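Bifunctional autolysin (PDB 6FXO) hydrolyses bacterial cell-wall peptidoglycan, its glycoside hydrolase family 73 part probably cutting the glycan strand at N-acetylglucosamine. Local coordinates at residues M49-L54 against Y62-L67; G35-A40 against A211-W216. All coordinates share one frame; numbering follows the deposited sequence.

Contact 1: M49-L54 against Y62-L67; sequences MDTKRL and YQFLRL
The side-chain amide nitrogen of Gln63 is gripped by two acceptors, the carbonyl O of Leu60 and OD1 of Asn218, while Leu54 packs against the same amide group. Leu54 lies across it: CB is 3.6 Å from Gln63 NE2, and CD1 comes to 3.5 Å from Gln63 OE1. The two side chains run at about a right angle to each other. Gln63 starts with CG between its own N and carbonyl carbon (chi1 64°) and is extended from there, which carries the amide across to the leucine. The two hydrogen bonds restrict the rotation of this buried amide. Leu54 CD1 lies against both OE1 and NE2, with CB adding a second touch at NE2.

These residues join the short helix 51-56 to the 3-10 turn that follows it in the chain, beside strand 237-242, which pairs in parallel with strand 4-9. The loop with the 3-10 turn is tied to strand 237-242 through backbone bonds of Phe64 with Asp239 and of Arg66 with Tyr237.

Phe64 brings the far end of its ring to the first turn of the helix. Its CZ approaches Thr51 CB at 3.7 Å and Leu54 CB at 3.8 Å, both obliquely to the ring, and Thr51 CG2 is 3.8 Å from Phe64 CE1. Over the ring centre, on one face, sits CG of the preceding Gln63. Thr51 holds OG1 between its backbone N and carbonyl carbon (chi1 71°), which puts CG2 anti to the carbonyl carbon and against the Phe64 ring; the hydroxyl is hydrogen-bonded to the carbonyl O of Pro241. Just before helix 51-56 Asp50 occupies the N-cap, its OD2 accepting a weak bond from Arg53 N at 3.1 Å, and its carbonyl O takes both Arg53 N and Leu54 N.

Contact 2: G35-A40 against A211-W216; sequences GKWTDA and ATDVDW
Asp213 and Val214 meet Trp37 and Ala40 of the loop before helix 42-49 from within a type I beta turn, Asp213 to Trp216, that leads into helix 216-231. Segment 211-216 belongs to the N-acetylglucosaminidase family region, of the lysozyme clan. Ahead of the turn, Thr212 shares a backbone bond with Gln29, so the two loops are also tied through a neighbouring part of the first one.

Asp213 follows, its CG anti to the backbone N (chi1 -154°), and this torsion carries the end of the carboxylate nearer the tryptophan than the start of the side chain. OD2 lies near the indole plane, at the NE1 edge of Trp37, and the nearly straight but weak bond from NE1 to OD2 measures 3.3 Å; its length is somewhat doubtful because the position of NE1 is less sure. Ring and carboxylate planes stand 85° apart. The other oxygen, OD1, closes an Asx turn by accepting from Asp215 N at 2.9 Å, on its anti side and 31° out of the carboxylate plane. Holding one oxygen to the turn in this way limits the rotation of the carboxylate while the other faces Trp37.

Val214 comes next and is buried, with CG1 meeting Ala40 CB at 4.1 Å in a light apolar touch. Arg199 and Trp200 of helix 195-200 and Ala48 of helix 42-49 border the same valine, while Ala40 also rests on Val45.

Asp215 accepts through OD1 from Asn218 ND2, within the first turn of the helix. At the last residue of the turn, the Trp216 ring stacks with Tyr210, and Trp216 N donates to Asp213 O at 3.3 Å, an oxygen to which Arg199 NE also donates.

The centres of contact 1 and contact 2 lie 18 Å apart, and their nearest atoms are about 6 Å from each other without touching. Contact 2 pairs residues far apart in sequence, and both segments of contact 1 fall between them in the chain. Three helices connect the sites. Helix 42-49 leads from the 35-40 loop to Met49; helix 195-200 sends Tyr196 to contact 1 and Arg199 to contact 2, with Trp200 touching Met49 as well as Val214. Helix 216-231 supplies a direct bridge: Asn218 uses its oxygen for Gln63 and its nitrogen for Asp215, linking the two sites through one side chain.

Contact 1: M49-L54 against Y62-L67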
loop_
_atom_site.group_PDB
_atom_site.type_symbol
_atom_site.label_atom_id
_atom_site.label_comp_id
_atom_site.label_asym_id
_atom_site.label_seq_id
_atom_site.Cartn_x
_atom_site.Cartn_y
_atom_site.Cartn_z
ATOM N N MET A 49 12.181 -1.525 13.122
ATOM C CA MET A 49 12.241 -0.070 12.856
ATOM C C MET A 49 13.573 0.465 12.320
ATOM O O MET A 49 13.664 1.553 11.724
ATOM C CB MET A 49 11.989 0.664 14.182
ATOM C CG MET A 49 10.566 0.880 14.507
ATOM S SD MET A 49 10.450 1.654 16.148
ATOM C CE MET A 49 11.473 2.994 15.953
ATOM N N ASP A 50 14.588 -0.303 12.534
ATOM C CA ASP A 50 15.931 0.037 12.126
ATOM C C ASP A 50 16.051 0.202 10.670
ATOM O O ASP A 50 16.453 -0.703 9.982
ATOM C CB ASP A 50 16.906 -1.006 12.704
ATOM C CG ASP A 50 18.362 -0.731 12.404
ATOM O OD1 ASP A 50 18.877 0.302 12.870
ATOM O OD2 ASP A 50 19.001 -1.583 11.761
ATOM N N THR A 51 15.754 1.393 10.192
ATOM C CA THR A 51 15.851 1.596 8.737
ATOM C C THR A 51 17.225 1.272 8.189
ATOM O O THR A 51 17.338 0.998 7.001
ATOM C CB THR A 51 15.629 3.033 8.320
ATOM O OG1 THR A 51 16.764 3.774 8.737
ATOM C CG2 THR A 51 14.382 3.629 8.882
ATOM N N LYS A 52 18.276 1.353 8.996
ATOM C CA LYS A 52 19.546 1.028 8.424
ATOM C C LYS A 52 19.547 -0.408 7.962
ATOM O O LYS A 52 20.190 -0.742 6.975
ATOM C CB LYS A 52 20.744 1.293 9.359
ATOM C CG LYS A 52 22.123 1.649 8.693
ATOM C CD LYS A 52 22.335 1.532 7.120
ATOM C CE LYS A 52 23.744 1.974 6.659
ATOM N NZ LYS A 52 23.979 2.018 5.150
ATOM N N ARG A 53 18.813 -1.262 8.674
ATOM C CA ARG A 53 18.782 -2.644 8.253
ATOM C C ARG A 53 17.808 -2.815 7.089
ATOM O O ARG A 53 18.155 -3.494 6.130
ATOM C CB ARG A 53 18.377 -3.575 9.408
ATOM C CG ARG A 53 17.849 -4.913 8.913
ATOM C CD ARG A 53 16.999 -5.625 9.940
ATOM N NE ARG A 53 16.163 -6.646 9.304
ATOM C CZ ARG A 53 14.868 -6.801 9.577
ATOM N NH1 ARG A 53 14.273 -6.018 10.484
ATOM N NH2 ARG A 53 14.169 -7.744 8.960
ATOM N N LEU A 54 16.592 -2.190 7.161
ATOM C CA LEU A 54 15.669 -2.332 6.092
ATOM C C LEU A 54 16.199 -1.755 4.776
ATOM O O LEU A 54 15.910 -2.356 3.756
ATOM C CB LEU A 54 14.341 -1.694 6.524
ATOM C CG LEU A 54 13.940 -1.999 7.971
ATOM C CD1 LEU A 54 12.807 -1.092 8.409
ATOM C CD2 LEU A 54 13.563 -3.478 8.115
ATOM N N TYR A 62 11.424 -1.636 -0.023
ATOM C CA TYR A 62 10.209 -1.121 -0.607
ATOM C C TYR A 62 9.298 -0.364 0.321
ATOM O O TYR A 62 8.379 0.280 -0.174
ATOM C CB TYR A 62 9.548 -2.105 -1.651
ATOM C CG TYR A 62 10.260 -2.149 -3.005
ATOM C CD1 TYR A 62 11.487 -2.787 -3.147
ATOM C CD2 TYR A 62 9.747 -1.483 -4.120
ATOM C CE1 TYR A 62 12.189 -2.755 -4.338
ATOM C CE2 TYR A 62 10.448 -1.452 -5.363
ATOM C CZ TYR A 62 11.645 -2.091 -5.449
ATOM O OH TYR A 62 12.269 -2.160 -6.674
ATOM N N GLN A 63 9.549 -0.442 1.693
ATOM C CA GLN A 63 8.725 0.269 2.651
ATOM C C GLN A 63 9.029 1.761 2.544
ATOM O O GLN A 63 8.284 2.574 3.057
ATOM C CB GLN A 63 8.885 -0.238 4.102
ATOM C CG GLN A 63 10.244 -0.093 4.779
ATOM C CD GLN A 63 10.210 -1.105 5.914
ATOM O OE1 GLN A 63 9.593 -0.834 7.024
ATOM N NE2 GLN A 63 10.865 -2.322 5.628
ATOM N N PHE A 64 10.162 2.068 1.967
ATOM C CA PHE A 64 10.595 3.462 1.752
ATOM C C PHE A 64 10.229 3.971 0.337
ATOM O O PHE A 64 10.535 5.111 -0.001
ATOM C CB PHE A 64 12.037 3.693 2.064
ATOM C CG PHE A 64 12.529 3.065 3.338
ATOM C CD1 PHE A 64 12.040 3.488 4.607
ATOM C CD2 PHE A 64 13.444 2.032 3.300
ATOM C CE1 PHE A 64 12.461 2.871 5.725
ATOM C CE2 PHE A 64 13.864 1.419 4.468
ATOM C CZ PHE A 64 13.372 1.838 5.674
ATOM N N LEU A 65 9.634 3.102 -0.503
ATOM C CA LEU A 65 9.266 3.562 -1.837
ATOM C C LEU A 65 8.128 4.651 -1.686
ATOM O O LEU A 65 7.194 4.428 -0.929
ATOM C CB LEU A 65 8.716 2.386 -2.719
ATOM C CG LEU A 65 8.156 2.706 -4.105
ATOM C CD1 LEU A 65 9.346 2.847 -5.180
ATOM C CD2 LEU A 65 7.029 1.716 -4.541
ATOM N N ARG A 66 8.179 5.765 -2.420
ATOM C CA ARG A 66 7.110 6.740 -2.301
ATOM C C ARG A 66 5.891 6.395 -3.167
ATOM O O ARG A 66 5.946 6.316 -4.379
ATOM C CB ARG A 66 7.610 8.180 -2.647
ATOM C CG ARG A 66 8.638 8.813 -1.693
ATOM C CD ARG A 66 8.064 9.538 -0.435
ATOM N NE ARG A 66 7.327 10.734 -0.840
ATOM C CZ ARG A 66 7.757 11.996 -0.756
ATOM N NH1 ARG A 66 8.961 12.259 -0.271
ATOM N NH2 ARG A 66 7.007 12.986 -1.207
ATOM N N LEU A 67 4.793 6.109 -2.480
ATOM C CA LEU A 67 3.488 5.734 -2.947
ATOM C C LEU A 67 2.692 6.887 -3.551
ATOM O O LEU A 67 1.687 6.674 -4.211
ATOM C CB LEU A 67 2.775 5.112 -1.687
ATOM C CG LEU A 67 3.504 3.853 -1.049
ATOM C CD1 LEU A 67 2.737 3.264 0.089
ATOM C CD2 LEU A 67 3.580 2.701 -2.170
#

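Contact 2: G35-A40 against A211-W216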
loop_
_atom_site.group_PDB
_atom_site.type_symbol
_atom_site.label_atom_id
_atom_site.label_comp_id
_atom_site.label_asym_id
_atom_site.label_seq_id
_atom_site.Cartn_x
_atom_site.Cartn_y
_atom_site.Cartn_z
ATOM N N GLY A 35 -1.437 -16.132 12.964
ATOM C CA GLY A 35 -2.715 -16.254 13.656
ATOM C C GLY A 35 -2.741 -15.963 15.136
ATOM O O GLY A 35 -3.764 -16.163 15.793
ATOM N N LYS A 36 -1.610 -15.500 15.669
ATOM C CA LYS A 36 -1.526 -15.184 17.078
ATOM C C LYS A 36 -0.515 -14.105 17.440
ATOM O O LYS A 36 0.663 -14.199 17.100
ATOM C CB LYS A 36 -1.248 -16.438 17.950
ATOM C CG LYS A 36 -0.501 -16.127 19.275
ATOM C CD LYS A 36 -1.244 -16.464 20.613
ATOM C CE LYS A 36 -1.465 -15.247 21.517
ATOM N NZ LYS A 36 -0.925 -15.347 22.918
ATOM N N TRP A 37 -0.989 -13.096 18.165
ATOM C CA TRP A 37 -0.118 -12.013 18.557
ATOM C C TRP A 37 0.241 -11.968 20.022
ATOM O O TRP A 37 -0.408 -12.569 20.884
ATOM C CB TRP A 37 -0.695 -10.675 18.120
ATOM C CG TRP A 37 -0.706 -10.504 16.630
ATOM C CD1 TRP A 37 0.301 -10.011 15.846
ATOM C CD2 TRP A 37 -1.783 -10.830 15.742
ATOM N NE1 TRP A 37 -0.086 -10.010 14.526
ATOM C CE2 TRP A 37 -1.362 -10.507 14.438
ATOM C CE3 TRP A 37 -3.060 -11.364 15.930
ATOM C CZ2 TRP A 37 -2.180 -10.705 13.326
ATOM C CZ3 TRP A 37 -3.866 -11.558 14.826
ATOM C CH2 TRP A 37 -3.425 -11.231 13.543
ATOM N N THR A 38 1.305 -11.243 20.282
ATOM C CA THR A 38 1.812 -11.071 21.625
ATOM C C THR A 38 2.535 -9.776 21.604
ATOM O O THR A 38 2.989 -9.363 20.547
ATOM C CB THR A 38 2.720 -12.195 21.929
ATOM O OG1 THR A 38 2.002 -13.379 21.605
ATOM C CG2 THR A 38 3.105 -12.225 23.370
ATOM N N ASP A 39 2.621 -9.107 22.728
ATOM C CA ASP A 39 3.330 -7.845 22.650
ATOM C C ASP A 39 4.818 -7.972 22.416
ATOM O O ASP A 39 5.472 -8.806 23.033
ATOM C CB ASP A 39 3.044 -6.950 23.868
ATOM C CG ASP A 39 2.033 -7.488 24.863
ATOM O OD1 ASP A 39 0.817 -7.324 24.625
ATOM O OD2 ASP A 39 2.460 -8.038 25.899
ATOM N N ALA A 40 5.349 -7.120 21.532
ATOM C CA ALA A 40 6.771 -7.115 21.207
ATOM C C ALA A 40 7.646 -6.450 22.280
ATOM O O ALA A 40 7.151 -5.590 22.972
ATOM C CB ALA A 40 6.982 -6.421 19.872
ATOM N N ALA A 211 -1.021 0.042 12.116
ATOM C CA ALA A 211 -1.341 -1.223 12.753
ATOM C C ALA A 211 -0.365 -1.506 13.863
ATOM O O ALA A 211 0.707 -0.905 13.911
ATOM C CB ALA A 211 -1.297 -2.355 11.734
ATOM N N THR A 212 -0.734 -2.424 14.754
ATOM C CA THR A 212 0.132 -2.763 15.856
ATOM C C THR A 212 1.296 -3.660 15.510
ATOM O O THR A 212 2.338 -3.577 16.150
ATOM C CB THR A 212 -0.692 -3.248 17.072
ATOM O OG1 THR A 212 -1.678 -4.214 16.666
ATOM C CG2 THR A 212 -1.373 -2.090 17.787
ATOM N N ASP A 213 1.130 -4.512 14.496
ATOM C CA ASP A 213 2.203 -5.421 14.088
ATOM C C ASP A 213 3.457 -4.656 13.676
ATOM O O ASP A 213 3.412 -3.814 12.795
ATOM C CB ASP A 213 1.737 -6.149 12.840
ATOM C CG ASP A 213 2.351 -7.498 12.613
ATOM O OD1 ASP A 213 3.596 -7.615 12.751
ATOM O OD2 ASP A 213 1.614 -8.408 12.191
ATOM N N VAL A 214 4.587 -5.018 14.224
ATOM C CA VAL A 214 5.844 -4.415 13.959
ATOM C C VAL A 214 6.412 -4.782 12.699
ATOM O O VAL A 214 7.380 -4.142 12.252
ATOM C CB VAL A 214 6.792 -4.761 15.130
ATOM C CG1 VAL A 214 6.124 -4.334 16.469
ATOM C CG2 VAL A 214 7.085 -6.288 15.134
ATOM N N ASP A 215 5.841 -5.850 12.094
ATOM C CA ASP A 215 6.270 -6.372 10.811
ATOM C C ASP A 215 5.395 -5.917 9.657
ATOM O O ASP A 215 5.712 -6.233 8.499
ATOM C CB ASP A 215 6.396 -7.929 10.825
ATOM C CG ASP A 215 7.649 -8.399 11.531
ATOM O OD1 ASP A 215 8.777 -8.083 11.034
ATOM O OD2 ASP A 215 7.518 -9.124 12.548
ATOM N N TRP A 216 4.325 -5.182 9.965
ATOM C CA TRP A 216 3.439 -4.708 8.903
ATOM C C TRP A 216 4.083 -3.943 7.691
ATOM O O TRP A 216 3.561 -4.153 6.623
ATOM C CB TRP A 216 2.424 -3.780 9.543
ATOM C CG TRP A 216 1.280 -3.316 8.565
ATOM C CD1 TRP A 216 0.071 -3.928 8.340
ATOM C CD2 TRP A 216 1.325 -2.163 7.675
ATOM N NE1 TRP A 216 -0.653 -3.231 7.365
ATOM C CE2 TRP A 216 0.116 -2.147 6.944
ATOM C CE3 TRP A 216 2.273 -1.152 7.468
ATOM C CZ2 TRP A 216 -0.175 -1.147 6.015
ATOM C CZ3 TRP A 216 1.982 -0.130 6.582
ATOM C CH2 TRP A 216 0.757 -0.134 5.865
#